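PDB 3PI7: NADH oxidoreductase from Mesorhizobium loti, which probably binds NADPH and transfers its reducing equivalents to a small acceptor such as a quinone, although its physiological substrate is not established. Local coordinates for residues A109-G113 and Y123-E127; E141-A145 and G315-T319; L151-M156 and F288-M294; F190-V194 and V228-P234; V321-L327 and G343-P349. All blocks are in the same frame, centred on the assembly; numbering follows the deposited sequence. Where two conformers were deposited one is given.

Contact 1 (A109-G113 and Y123-E127)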
# COMPACT_ATOMS: atom_id res chain seq x y z
N ALA A 109 11.46 -33.01 -2.85
CA ALA A 109 11.79 -31.61 -3.06
C ALA A 109 11.71 -31.02 -1.67
O ALA A 109 10.84 -31.43 -0.90
CB ALA A 109 10.77 -30.97 -3.99
N PHE A 110 12.62 -30.11 -1.30
CA PHE A 110 12.51 -29.61 0.06
C PHE A 110 12.85 -28.13 0.15
O PHE A 110 13.59 -27.63 -0.68
CB PHE A 110 13.40 -30.40 1.03
CG PHE A 110 14.86 -30.25 0.74
CD1 PHE A 110 15.50 -31.08 -0.17
CD2 PHE A 110 15.62 -29.29 1.41
CE1 PHE A 110 16.87 -30.92 -0.46
CE2 PHE A 110 16.97 -29.11 1.10
CZ PHE A 110 17.58 -29.94 0.19
N ALA A 111 12.35 -27.48 1.21
CA ALA A 111 12.62 -26.09 1.53
C ALA A 111 13.15 -26.11 2.95
O ALA A 111 12.54 -26.71 3.83
CB ALA A 111 11.36 -25.25 1.38
N THR A 112 14.32 -25.54 3.16
CA THR A 112 14.97 -25.60 4.48
C THR A 112 14.38 -24.61 5.46
O THR A 112 14.49 -24.83 6.68
CB THR A 112 16.48 -25.39 4.32
OG1 THR A 112 16.70 -24.14 3.68
CG2 THR A 112 17.11 -26.47 3.49
N GLY A 113 13.73 -23.56 4.96
CA GLY A 113 13.06 -22.54 5.76
C GLY A 113 13.95 -21.99 6.85
O GLY A 113 15.00 -21.42 6.56
N TYR A 123 24.29 -32.58 2.99
CA TYR A 123 23.12 -32.90 3.80
C TYR A 123 22.48 -31.63 4.29
O TYR A 123 23.18 -30.75 4.80
CB TYR A 123 23.49 -33.81 5.00
CG TYR A 123 24.08 -35.12 4.54
CD1 TYR A 123 25.43 -35.21 4.18
CD2 TYR A 123 23.27 -36.23 4.34
CE1 TYR A 123 25.95 -36.37 3.61
CE2 TYR A 123 23.79 -37.40 3.78
CZ TYR A 123 25.13 -37.47 3.43
OH TYR A 123 25.64 -38.59 2.87
N ALA A 124 21.15 -31.54 4.18
CA ALA A 124 20.38 -30.38 4.65
C ALA A 124 19.34 -30.85 5.63
O ALA A 124 19.05 -32.05 5.69
CB ALA A 124 19.71 -29.68 3.46
N VAL A 125 18.80 -29.93 6.42
CA VAL A 125 17.72 -30.27 7.33
C VAL A 125 16.48 -29.48 6.91
O VAL A 125 16.58 -28.29 6.61
CB VAL A 125 18.08 -30.00 8.82
CG1 VAL A 125 16.89 -30.24 9.73
CG2 VAL A 125 19.26 -30.86 9.24
N ALA A 126 15.34 -30.15 6.85
CA ALA A 126 14.09 -29.47 6.58
C ALA A 126 13.04 -30.00 7.50
O ALA A 126 13.14 -31.15 7.97
CB ALA A 126 13.69 -29.67 5.10
N GLU A 127 11.99 -29.23 7.71
CA GLU A 127 10.79 -29.74 8.41
C GLU A 127 10.18 -30.81 7.55
O GLU A 127 10.19 -30.66 6.32
CB GLU A 127 9.76 -28.61 8.62
CG GLU A 127 10.23 -27.57 9.61
CD GLU A 127 10.42 -28.06 11.03
OE1 GLU A 127 9.72 -29.02 11.43
OE2 GLU A 127 11.35 -27.57 11.70
O HOH W 1 12.14 -26.64 6.53
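In the GroES-like domain, Phe110 and Ala124 meet where strand 107-111 passes strand 123-127 nearly at right angles. The short strand axes make an angle of 82° and approach to 6.9 Å, and no direct hydrogen bond joins the two segments, so this is packing across a strongly curved sheet rather than pairing within it. Both strands instead take their ladder bonds elsewhere: Phe110 is bonded to Gly87, and Ala124 to Ile54. The contact itself is built from small methyls against one ring. Phe110 CG sits between its own backbone N and carbonyl carbon (chi1 65°), which brings the ring atoms CE2 and CZ to Ala124 CB, CE2 at 3.7 Å. Nearer the backbone, Phe110 CB lies 4.1 Å from Ala126 CB, and Ala126 CB is 3.4 Å from Ala111 O. The methyl of Thr112 lies in plane at the edge of the same ring and also approaches the other strand, with CG2 3.7 Å from Val125 O, while its OG1 turns to Gly84 O. Beside the crossing, a water links the backbones: it donates to Ala111 O at 2.7 Å and accepts from Glu127 N at 2.9 Å. The chemistry therefore implies two kinds of cohesion, a small apolar patch in which two alanine methyls pack obliquely against Phe110, and a water bridge that satisfies backbone atoms too far apart to bond directly.

Contact 2 (E141-A145 and G315-T319)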
# COMPACT_ATOMS: atom_id res chain seq x y z
N GLU A 141 15.70 -33.21 -11.70
CA GLU A 141 15.95 -31.80 -12.06
C GLU A 141 14.69 -30.92 -11.85
O GLU A 141 14.79 -29.69 -11.71
CB GLU A 141 16.42 -31.69 -13.53
CG GLU A 141 17.80 -32.30 -13.79
CD GLU A 141 17.86 -33.79 -14.12
OE1 GLU A 141 16.88 -34.52 -13.86
OE2 GLU A 141 18.92 -34.22 -14.63
N ASP A 142 13.51 -31.55 -11.86
CA ASP A 142 12.23 -30.85 -11.68
C ASP A 142 12.03 -30.64 -10.15
O ASP A 142 11.61 -29.55 -9.71
CB ASP A 142 11.09 -31.63 -12.34
CG ASP A 142 11.16 -31.56 -13.87
OD1 ASP A 142 11.58 -30.49 -14.40
OD2 ASP A 142 10.83 -32.58 -14.53
N GLY A 143 12.46 -31.64 -9.38
CA GLY A 143 12.39 -31.60 -7.92
C GLY A 143 13.20 -30.50 -7.26
O GLY A 143 12.76 -29.99 -6.24
N ALA A 144 14.38 -30.14 -7.79
CA ALA A 144 15.24 -29.17 -7.12
C ALA A 144 14.69 -27.76 -7.13
O ALA A 144 15.06 -26.99 -6.27
CB ALA A 144 16.64 -29.17 -7.72
N ALA A 145 13.79 -27.45 -8.06
CA ALA A 145 13.20 -26.13 -8.16
C ALA A 145 11.65 -26.20 -8.15
O ALA A 145 10.99 -25.30 -8.64
CB ALA A 145 13.68 -25.46 -9.43
N GLY A 315 4.02 -33.09 -17.82
CA GLY A 315 4.68 -32.35 -18.89
C GLY A 315 4.35 -30.89 -19.08
O GLY A 315 5.04 -30.23 -19.86
N ARG A 316 3.31 -30.36 -18.38
CA ARG A 316 2.97 -28.93 -18.51
C ARG A 316 4.12 -28.03 -18.05
O ARG A 316 4.33 -26.96 -18.63
CB ARG A 316 1.68 -28.57 -17.74
CG ARG A 316 0.41 -28.75 -18.56
CD ARG A 316 -0.82 -28.55 -17.69
NE ARG A 316 -0.90 -29.55 -16.63
CZ ARG A 316 -1.74 -29.49 -15.60
NH1 ARG A 316 -2.58 -28.47 -15.47
NH2 ARG A 316 -1.73 -30.44 -14.67
N TRP A 317 4.86 -28.49 -17.01
CA TRP A 317 6.02 -27.75 -16.49
C TRP A 317 7.26 -28.61 -16.54
O TRP A 317 7.22 -29.79 -16.18
CB TRP A 317 5.81 -27.29 -15.03
CG TRP A 317 5.23 -25.92 -14.84
CD1 TRP A 317 5.16 -24.93 -15.76
CD2 TRP A 317 4.73 -25.37 -13.61
NE1 TRP A 317 4.57 -23.81 -15.21
CE2 TRP A 317 4.31 -24.05 -13.89
CE3 TRP A 317 4.55 -25.87 -12.31
CZ2 TRP A 317 3.74 -23.22 -12.91
CZ3 TRP A 317 3.97 -25.05 -11.35
CH2 TRP A 317 3.57 -23.75 -11.65
N SER A 318 8.39 -28.04 -17.02
CA SER A 318 9.70 -28.73 -17.07
C SER A 318 10.83 -27.69 -17.06
O SER A 318 10.99 -26.93 -18.02
CB SER A 318 9.81 -29.66 -18.27
OG SER A 318 10.95 -30.51 -18.13
N THR A 319 11.61 -27.65 -15.95
CA THR A 319 12.70 -26.69 -15.67
C THR A 319 13.86 -26.85 -16.69
O THR A 319 14.27 -27.98 -16.96
CB THR A 319 13.21 -26.90 -14.22
OG1 THR A 319 12.18 -27.47 -13.42
CG2 THR A 319 13.70 -25.60 -13.58
O HOH W 2 10.23 -33.22 -17.12
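Asp142, in the short helix 140-143, lies closest in backbone terms to Thr319, with their CA atoms 5.8 Å apart. The segment 315-319 has no regular structure, so the pairing is of a helical turn with an irregular loop, and no backbone-to-backbone hydrogen bond crosses between them. The link is made by the aspartate carboxylate. Its CG is anti to the carbonyl carbon (chi1 -71°), which brings OD1 to the loop as an acceptor of two bonds. Thr319 N donates to Asp142 OD1 at 3.2 Å, with an angle of 153° at the hydrogen, approaching nearly along the C-O axis. Thr319 OG1 donates to Asp142 OD1 as well, also at 3.2 Å, and here OD1 uses its anti lone pair, away from OD2.

In the fold, this loop leads from helix 298-313 back to strand 323-326, consistent with a return from the Rossmann part to the GroES-like part. Phe312 of helix 298-313 packs against both Asp142 and Thr319. An alanine in place of Asp142 would remove the carboxylate, and Thr319 N and OG1 would probably lose their shared acceptor, as the bound water would its link to the acid. The second oxygen is also engaged: a water donates to Asp142 OD2 at 2.7 Å and lies 3.0 Å from Ser318 OG, although Ser318 has two conformers and that bridge is doubtful. Deeper in, the methyls Ala145 CB and Thr319 CG2 touch at 4.2 Å, while Glu141 O is buried without a polar partner.

Contact 3 (L151-M156 and F288-M294)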
# COMPACT_ATOMS: atom_id res chain seq x y z
N LEU A 151 5.38 -22.64 -6.49
CA LEU A 151 4.30 -22.32 -5.56
C LEU A 151 4.06 -20.85 -5.50
O LEU A 151 2.92 -20.45 -5.36
CB LEU A 151 4.54 -22.90 -4.16
CG LEU A 151 4.63 -24.44 -4.15
CD1 LEU A 151 4.93 -24.93 -2.76
CD2 LEU A 151 3.32 -25.09 -4.68
N THR A 152 5.12 -20.02 -5.65
CA THR A 152 4.92 -18.57 -5.70
C THR A 152 4.13 -18.22 -6.96
O THR A 152 3.26 -17.34 -6.91
CB THR A 152 6.27 -17.83 -5.69
OG1 THR A 152 7.01 -18.26 -4.56
CG2 THR A 152 6.12 -16.31 -5.66
N ALA A 153 4.43 -18.91 -8.08
CA ALA A 153 3.72 -18.62 -9.34
C ALA A 153 2.25 -18.94 -9.20
O ALA A 153 1.41 -18.17 -9.66
CB ALA A 153 4.31 -19.40 -10.51
N ILE A 154 1.94 -20.08 -8.62
CA ILE A 154 0.54 -20.47 -8.45
C ILE A 154 -0.15 -19.47 -7.54
O ILE A 154 -1.21 -18.97 -7.88
CB ILE A 154 0.43 -21.92 -7.92
CG1 ILE A 154 0.88 -22.89 -9.05
CG2 ILE A 154 -1.03 -22.25 -7.43
CD1 ILE A 154 1.20 -24.34 -8.56
N ALA A 155 0.46 -19.19 -6.39
CA ALA A 155 -0.18 -18.32 -5.43
C ALA A 155 -0.39 -16.90 -5.97
O ALA A 155 -1.47 -16.34 -5.79
CB ALA A 155 0.64 -18.27 -4.15
N MSE A 156 0.60 -16.34 -6.67
CA MSE A 156 0.47 -14.98 -7.18
C MSE A 156 -0.40 -14.93 -8.43
O MSE A 156 -1.15 -13.99 -8.59
CB MSE A 156 1.86 -14.36 -7.43
CG MSE A 156 2.59 -14.11 -6.10
SE MSE A 156 4.05 -12.79 -6.23
CE MSE A 156 4.65 -13.51 -7.83
N PHE A 288 3.92 -9.63 -0.86
CA PHE A 288 3.61 -11.03 -0.95
C PHE A 288 4.83 -11.79 -0.47
O PHE A 288 5.93 -11.53 -0.96
CB PHE A 288 3.26 -11.44 -2.41
CG PHE A 288 2.99 -12.92 -2.46
CD1 PHE A 288 4.03 -13.83 -2.67
CD2 PHE A 288 1.71 -13.42 -2.25
CE1 PHE A 288 3.78 -15.20 -2.70
CE2 PHE A 288 1.47 -14.80 -2.27
CZ PHE A 288 2.52 -15.68 -2.46
N TRP A 289 4.60 -12.78 0.39
CA TRP A 289 5.65 -13.64 0.92
C TRP A 289 5.12 -15.06 0.92
O TRP A 289 4.09 -15.32 1.53
CB TRP A 289 6.02 -13.17 2.33
CG TRP A 289 7.17 -13.89 2.97
CD1 TRP A 289 8.14 -14.63 2.36
CD2 TRP A 289 7.49 -13.87 4.36
NE1 TRP A 289 9.02 -15.11 3.31
CE2 TRP A 289 8.62 -14.69 4.55
CE3 TRP A 289 6.88 -13.29 5.48
CZ2 TRP A 289 9.22 -14.87 5.80
CZ3 TRP A 289 7.46 -13.47 6.73
CH2 TRP A 289 8.61 -14.26 6.88
N LEU A 290 5.75 -15.94 0.14
CA LEU A 290 5.24 -17.32 0.02
C LEU A 290 5.10 -18.00 1.39
O LEU A 290 4.05 -18.61 1.64
CB LEU A 290 6.14 -18.14 -0.91
CG LEU A 290 5.73 -19.62 -1.10
CD1 LEU A 290 4.34 -19.77 -1.75
CD2 LEU A 290 6.81 -20.36 -1.79
N SER A 291 6.08 -17.82 2.30
CA SER A 291 5.99 -18.42 3.64
C SER A 291 4.73 -17.95 4.36
O SER A 291 4.04 -18.78 4.97
CB SER A 291 7.22 -18.13 4.49
OG SER A 291 8.39 -18.64 3.86
N GLU A 292 4.37 -16.64 4.23
CA GLU A 292 3.17 -16.12 4.85
C GLU A 292 1.91 -16.66 4.19
O GLU A 292 0.99 -17.04 4.90
CB GLU A 292 3.14 -14.58 4.86
CG GLU A 292 1.97 -13.99 5.63
CD GLU A 292 1.79 -14.32 7.10
OE1 GLU A 292 2.73 -14.87 7.73
OE2 GLU A 292 0.71 -13.98 7.64
N TRP A 293 1.90 -16.76 2.85
CA TRP A 293 0.76 -17.26 2.10
C TRP A 293 0.45 -18.71 2.55
O TRP A 293 -0.71 -19.02 2.76
CB TRP A 293 1.04 -17.18 0.60
CG TRP A 293 -0.08 -17.71 -0.26
CD1 TRP A 293 -1.16 -17.02 -0.72
CD2 TRP A 293 -0.22 -19.05 -0.73
NE1 TRP A 293 -1.97 -17.85 -1.47
CE2 TRP A 293 -1.42 -19.11 -1.48
CE3 TRP A 293 0.58 -20.19 -0.65
CZ2 TRP A 293 -1.84 -20.27 -2.12
CZ3 TRP A 293 0.13 -21.37 -1.24
CH2 TRP A 293 -1.08 -21.40 -1.95
N MSE A 294 1.49 -19.54 2.73
CA MSE A 294 1.33 -20.93 3.17
C MSE A 294 0.77 -21.02 4.56
O MSE A 294 0.00 -21.94 4.84
CB MSE A 294 2.66 -21.65 3.12
CG MSE A 294 2.92 -22.29 1.80
SE MSE A 294 4.71 -22.88 1.88
CE MSE A 294 5.01 -23.04 0.09
O HOH W 3 -3.18 -16.19 -3.77
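Ala155 O accepts a hydrogen bond from a water at 2.7 Å, and the same water accepts a weak bond from Trp293 NE1 at 3.1 Å, a tenuous bridge between helix 148-163 and helix 290-296. The rest of the contact is apolar. The two short helix axes approach to 10.5 Å and are inclined at 64°. Ala155 CB rests over the indole of Trp293 as a CH-pi contact, 3.6 Å from the centroid of the five-membered ring, and also lies 3.6 Å from Phe288 CZ. Phe288 directly follows strand 284-287, the outermost strand of the parallel Rossmann sheet within the chain; with CG anti to its backbone N (chi1 178°), its CE1 and CZ meet Thr152 CG2 and Ala155 CB obliquely. Selenomethionine Met156 covers one ring face: CG stands 3.6 Å from the ring centroid, only 8° off the normal, while SE makes an oblique Met-aromatic contact. An alanine replacing Phe288 would probably strip Met156 of its aromatic support and open a gap beside Ala155. Leu290 CD1 packs 4.0 Å from Leu151 CB, and Thr152 OG1 is bonded to Val148 O. Beyond the patch, Trp289 meets Phe280 of the second subunit edge-to-face, and Glu292 forms a salt bridge with Arg256 of that subunit. The chemistry implies an interface held mainly by aromatic faces against small or flexible groups, next to the subunit boundary.

Contact 4 (F190-V194 and V228-P234)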
# COMPACT_ATOMS: atom_id res chain seq x y z
N PHE A 190 -4.76 -14.83 -20.01
CA PHE A 190 -4.36 -13.58 -19.37
C PHE A 190 -3.23 -12.97 -20.21
O PHE A 190 -2.63 -13.65 -21.06
CB PHE A 190 -3.98 -13.78 -17.91
CG PHE A 190 -5.20 -13.97 -17.03
CD1 PHE A 190 -5.85 -15.20 -16.97
CD2 PHE A 190 -5.67 -12.94 -16.24
CE1 PHE A 190 -6.98 -15.38 -16.17
CE2 PHE A 190 -6.80 -13.11 -15.44
CZ PHE A 190 -7.44 -14.34 -15.39
N ARG A 191 -2.99 -11.67 -20.01
CA ARG A 191 -2.09 -10.88 -20.84
C ARG A 191 -1.01 -10.22 -20.02
O ARG A 191 -1.17 -9.11 -19.55
CB ARG A 191 -2.92 -9.83 -21.58
CG ARG A 191 -3.85 -10.48 -22.58
CD ARG A 191 -4.83 -9.47 -23.16
NE ARG A 191 -4.16 -8.45 -23.98
CZ ARG A 191 -3.88 -8.59 -25.28
NH1 ARG A 191 -4.17 -9.73 -25.90
NH2 ARG A 191 -3.30 -7.61 -25.95
N PRO A 192 0.15 -10.87 -19.94
CA PRO A 192 1.22 -10.31 -19.11
C PRO A 192 1.87 -9.11 -19.76
O PRO A 192 2.16 -9.12 -20.95
CB PRO A 192 2.22 -11.47 -18.97
CG PRO A 192 1.45 -12.69 -19.36
CD PRO A 192 0.47 -12.23 -20.38
N ILE A 193 2.17 -8.11 -18.94
CA ILE A 193 2.91 -6.92 -19.38
C ILE A 193 4.17 -7.01 -18.58
O ILE A 193 4.09 -6.91 -17.35
CB ILE A 193 2.10 -5.63 -19.10
CG1 ILE A 193 0.79 -5.59 -19.91
CG2 ILE A 193 2.97 -4.36 -19.31
CD1 ILE A 193 -0.28 -4.63 -19.23
N VAL A 194 5.33 -7.19 -19.22
CA VAL A 194 6.52 -7.36 -18.41
C VAL A 194 7.60 -6.40 -18.84
O VAL A 194 7.65 -6.00 -19.99
CB VAL A 194 7.05 -8.83 -18.40
CG1 VAL A 194 5.94 -9.82 -17.99
CG2 VAL A 194 7.66 -9.23 -19.74
N VAL A 228 0.48 1.57 -23.07
CA VAL A 228 0.13 0.18 -22.76
C VAL A 228 -0.88 0.13 -21.59
O VAL A 228 -1.82 -0.66 -21.62
CB VAL A 228 1.41 -0.66 -22.47
CG1 VAL A 228 1.03 -2.08 -22.03
CG2 VAL A 228 2.29 -0.71 -23.73
N MSE A 229 -0.66 0.95 -20.54
CA MSE A 229 -1.59 0.98 -19.42
C MSE A 229 -2.97 1.39 -19.87
O MSE A 229 -3.94 0.83 -19.40
CB MSE A 229 -1.14 1.96 -18.31
CG MSE A 229 0.15 1.56 -17.68
SE MSE A 229 0.18 -0.16 -16.88
CE MSE A 229 1.14 -1.13 -18.27
N LYS A 230 -3.07 2.37 -20.80
CA LYS A 230 -4.37 2.82 -21.29
C LYS A 230 -5.04 1.70 -22.09
O LYS A 230 -6.24 1.46 -21.93
CB LYS A 230 -4.22 4.09 -22.14
CG LYS A 230 -5.56 4.69 -22.60
CD LYS A 230 -5.40 6.02 -23.33
CE LYS A 230 -6.69 6.49 -24.00
NZ LYS A 230 -7.71 6.97 -23.02
N ALA A 231 -4.26 1.01 -22.93
CA ALA A 231 -4.77 -0.03 -23.82
C ALA A 231 -5.20 -1.30 -23.06
O ALA A 231 -6.23 -1.91 -23.39
CB ALA A 231 -3.72 -0.37 -24.86
N GLU A 232 -4.47 -1.65 -22.01
CA GLU A 232 -4.66 -2.95 -21.33
C GLU A 232 -5.40 -2.87 -20.00
O GLU A 232 -5.98 -3.88 -19.59
CB GLU A 232 -3.30 -3.63 -21.09
CG GLU A 232 -2.57 -4.01 -22.38
CD GLU A 232 -3.18 -5.11 -23.23
OE1 GLU A 232 -4.01 -5.88 -22.72
OE2 GLU A 232 -2.80 -5.20 -24.43
N GLN A 233 -5.31 -1.73 -19.31
CA GLN A 233 -5.98 -1.47 -18.01
C GLN A 233 -5.71 -2.57 -16.95
O GLN A 233 -6.66 -3.09 -16.34
CB GLN A 233 -7.49 -1.31 -18.23
CG GLN A 233 -7.86 -0.13 -19.12
CD GLN A 233 -7.73 1.17 -18.38
OE1 GLN A 233 -6.76 1.92 -18.53
NE2 GLN A 233 -8.67 1.44 -17.50
N PRO A 234 -4.45 -2.97 -16.72
CA PRO A 234 -4.20 -3.98 -15.68
C PRO A 234 -4.46 -3.45 -14.27
O PRO A 234 -4.29 -2.26 -14.02
CB PRO A 234 -2.69 -4.26 -15.83
CG PRO A 234 -2.13 -2.96 -16.34
CD PRO A 234 -3.18 -2.49 -17.32
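Ile193 forms the apolar centre, projecting from strand 191-196 of the Rossmann sheet into a groove lined by helix 221-232 and the residues after it. Its CG1 is anti to the carbonyl carbon (chi1 -63°), which sends CD1 in among Glu232 CB at 3.7 Å, Pro234 CG at 3.8 Å and Val228 CG1 at 4.0 Å, the valine met tip to tip. The other branch, CG2, reaches CE of the selenomethionine Met229 at 3.9 Å, a methyl that CD1 touches too. The helix runs almost opposite to the strand, with 170° between their directions and 11.1 Å between the short axes, the spacing of a helix laid on a sheet face. It belongs to the crossover that leaves edge strand 212-215 and returns to strand 236-239, passing over strands 191-196 and 167-170 on the way, as expected of a Rossmann fold. Outward from Ile193 the packing gives way to charge. Arg191, bent at chi3, presents NE and NH2 side-on to Glu232: NE bonds OE1 at 2.9 Å and NH2 bonds OE2 at 2.9 Å, the latter nearly straight at 172° and on the syn lone pair. Guanidinium and carboxylate are nearly coplanar. Glu232 OE2 has a further hydrogen bond to His212 NE2. With each oxygen matched to one nitrogen and OE2 also bound to the histidine, the carboxylate is probably restrained in rotation.

Contact 5 (V321-L327 and G343-P349)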
# COMPACT_ATOMS: atom_id res chain seq x y z
N VAL A 321 17.40 -24.07 -16.87
CA VAL A 321 18.61 -24.71 -16.33
C VAL A 321 19.84 -24.35 -17.21
O VAL A 321 20.18 -25.08 -18.16
CB VAL A 321 18.42 -26.26 -16.09
CG1 VAL A 321 17.64 -26.94 -17.22
CG2 VAL A 321 19.74 -26.98 -15.80
N THR A 322 20.49 -23.20 -16.92
CA THR A 322 21.67 -22.82 -17.69
C THR A 322 22.91 -23.60 -17.24
O THR A 322 23.70 -24.00 -18.10
CB THR A 322 21.97 -21.32 -17.67
OG1 THR A 322 21.70 -20.76 -16.38
CG2 THR A 322 21.26 -20.56 -18.77
N ALA A 323 23.08 -23.84 -15.92
CA ALA A 323 24.27 -24.51 -15.42
C ALA A 323 24.06 -25.33 -14.16
O ALA A 323 23.33 -24.93 -13.25
CB ALA A 323 25.33 -23.47 -15.14
N VAL A 324 24.77 -26.46 -14.09
CA VAL A 324 24.88 -27.30 -12.90
C VAL A 324 26.32 -27.11 -12.42
O VAL A 324 27.27 -27.46 -13.13
CB VAL A 324 24.50 -28.78 -13.08
CG1 VAL A 324 24.72 -29.53 -11.78
CG2 VAL A 324 23.05 -28.92 -13.52
N VAL A 325 26.48 -26.47 -11.27
CA VAL A 325 27.81 -26.19 -10.75
C VAL A 325 28.14 -27.16 -9.66
O VAL A 325 27.41 -27.19 -8.68
CB VAL A 325 27.93 -24.72 -10.22
CG1 VAL A 325 29.38 -24.38 -9.91
CG2 VAL A 325 27.36 -23.72 -11.23
N PRO A 326 29.29 -27.87 -9.73
CA PRO A 326 29.70 -28.72 -8.61
C PRO A 326 29.88 -27.88 -7.38
O PRO A 326 30.32 -26.71 -7.48
CB PRO A 326 31.06 -29.27 -9.07
CG PRO A 326 31.03 -29.19 -10.55
CD PRO A 326 30.29 -27.93 -10.83
N LEU A 327 29.57 -28.44 -6.22
CA LEU A 327 29.72 -27.67 -4.98
C LEU A 327 31.16 -27.17 -4.82
O LEU A 327 31.36 -26.05 -4.35
CB LEU A 327 29.30 -28.49 -3.75
CG LEU A 327 29.16 -27.70 -2.44
CD1 LEU A 327 27.97 -28.18 -1.65
CD2 LEU A 327 30.43 -27.80 -1.61
N GLY A 343 17.66 -18.75 -17.76
CA GLY A 343 18.04 -20.00 -17.10
C GLY A 343 18.43 -19.88 -15.63
O GLY A 343 18.95 -18.85 -15.18
N LYS A 344 18.21 -20.97 -14.90
CA LYS A 344 18.51 -21.12 -13.48
C LYS A 344 19.85 -21.87 -13.27
O LYS A 344 20.20 -22.76 -14.05
CB LYS A 344 17.36 -21.89 -12.81
CG LYS A 344 17.24 -21.69 -11.31
CD LYS A 344 15.97 -22.33 -10.76
CE LYS A 344 15.92 -22.09 -9.29
NZ LYS A 344 14.57 -22.32 -8.70
N VAL A 345 20.58 -21.50 -12.21
CA VAL A 345 21.84 -22.13 -11.86
C VAL A 345 21.57 -23.09 -10.68
O VAL A 345 20.81 -22.75 -9.77
CB VAL A 345 22.95 -21.08 -11.55
CG1 VAL A 345 24.27 -21.75 -11.17
CG2 VAL A 345 23.17 -20.15 -12.75
N PHE A 346 22.15 -24.29 -10.73
CA PHE A 346 22.01 -25.29 -9.66
C PHE A 346 23.37 -25.64 -9.11
O PHE A 346 24.37 -25.51 -9.82
CB PHE A 346 21.32 -26.55 -10.17
CG PHE A 346 19.91 -26.31 -10.64
CD1 PHE A 346 19.65 -25.86 -11.93
CD2 PHE A 346 18.84 -26.48 -9.77
CE1 PHE A 346 18.33 -25.59 -12.35
CE2 PHE A 346 17.52 -26.25 -10.19
CZ PHE A 346 17.28 -25.79 -11.47
N ILE A 347 23.41 -26.07 -7.84
CA ILE A 347 24.62 -26.55 -7.19
C ILE A 347 24.46 -28.07 -7.01
O ILE A 347 23.41 -28.51 -6.54
CB ILE A 347 24.86 -25.79 -5.85
CG1 ILE A 347 25.16 -24.30 -6.14
CG2 ILE A 347 26.02 -26.40 -5.03
CD1 ILE A 347 25.18 -23.34 -4.86
N ARG A 348 25.49 -28.85 -7.39
CA ARG A 348 25.48 -30.29 -7.22
C ARG A 348 26.52 -30.70 -6.19
O ARG A 348 27.73 -30.67 -6.47
CB ARG A 348 25.70 -31.03 -8.55
CG ARG A 348 25.50 -32.54 -8.42
CD ARG A 348 25.95 -33.26 -9.68
NE ARG A 348 26.00 -34.70 -9.44
CZ ARG A 348 26.47 -35.59 -10.30
NH1 ARG A 348 26.92 -35.20 -11.49
NH2 ARG A 348 26.47 -36.88 -10.00
N PRO A 349 26.08 -31.07 -4.97
CA PRO A 349 27.06 -31.50 -3.95
C PRO A 349 27.72 -32.84 -4.31
O PRO A 349 27.09 -33.68 -5.00
CB PRO A 349 26.19 -31.65 -2.68
CG PRO A 349 24.94 -30.88 -2.97
CD PRO A 349 24.70 -31.12 -4.44
OXT PRO A 349 28.90 -33.05 -3.92
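Val321 opens the segment by setting CB 3.8 Å from Phe346 CE1, the two side chains crossing at about a right angle. Just before the strand, Thr322 N donates to Lys344 O at 2.9 Å, and its OG1 gives the same oxygen a second, weak bond. Thr322 CG2 lies against Gly343 CA; a side chain on that glycine would run into this methyl, and its positive phi favours glycine too. Ala323 O accepts from Phe346 N at 2.9 Å, with an angle of 165° at the hydrogen. This parallel pairing, with strand axes 31° apart, is the closing step of a beta-alpha-beta unit: strand 323-326, helix 327-338, strand 345-348. Strand 345-348 pairs on its other edge with strand 58-60, antiparallel, which places the unit in the mixed sheet of the GroES-like part. Val324 turns to the sheet face that also carries Phe346 and Arg348, and its CG1 meets Arg348 CB at 3.7 Å. Val325 uses both its backbone groups: N donates to Phe346 O at 2.7 Å, and O accepts from Arg348 N at 2.8 Å. Its side chain faces the surface shared with Val345 and Ile347, and with CG2 anti to the carbonyl carbon this methyl reaches Val345 CG1 at 3.7 Å. Pro326 is paired with Arg348, both on the face of Val324 and Phe346. At Leu327, N donates to Arg348 O at 2.9 Å.

Overall arrangement
Along the chain, contact 1 closes before contact 2 opens, contacts 3 and 4 fall within the span that contact 2 encloses, and contact 5 follows last. Contacts 1 and 5 reach the same mixed sheet of the GroES-like part, with centres about 18 Å apart. Contact 2 touches both: contact 1 through Ala109 and Gly143, and contact 5, with its centre about 14 Å away, through Ala145 and Phe346. It also touches contact 3 through Trp317 and Ile154. Contact 4 sits apart in the Rossmann sheet, about 38 Å from contact 1 between centres. The series thus traces a chain that enters the nucleotide-binding domain and returns to complete the first sheet.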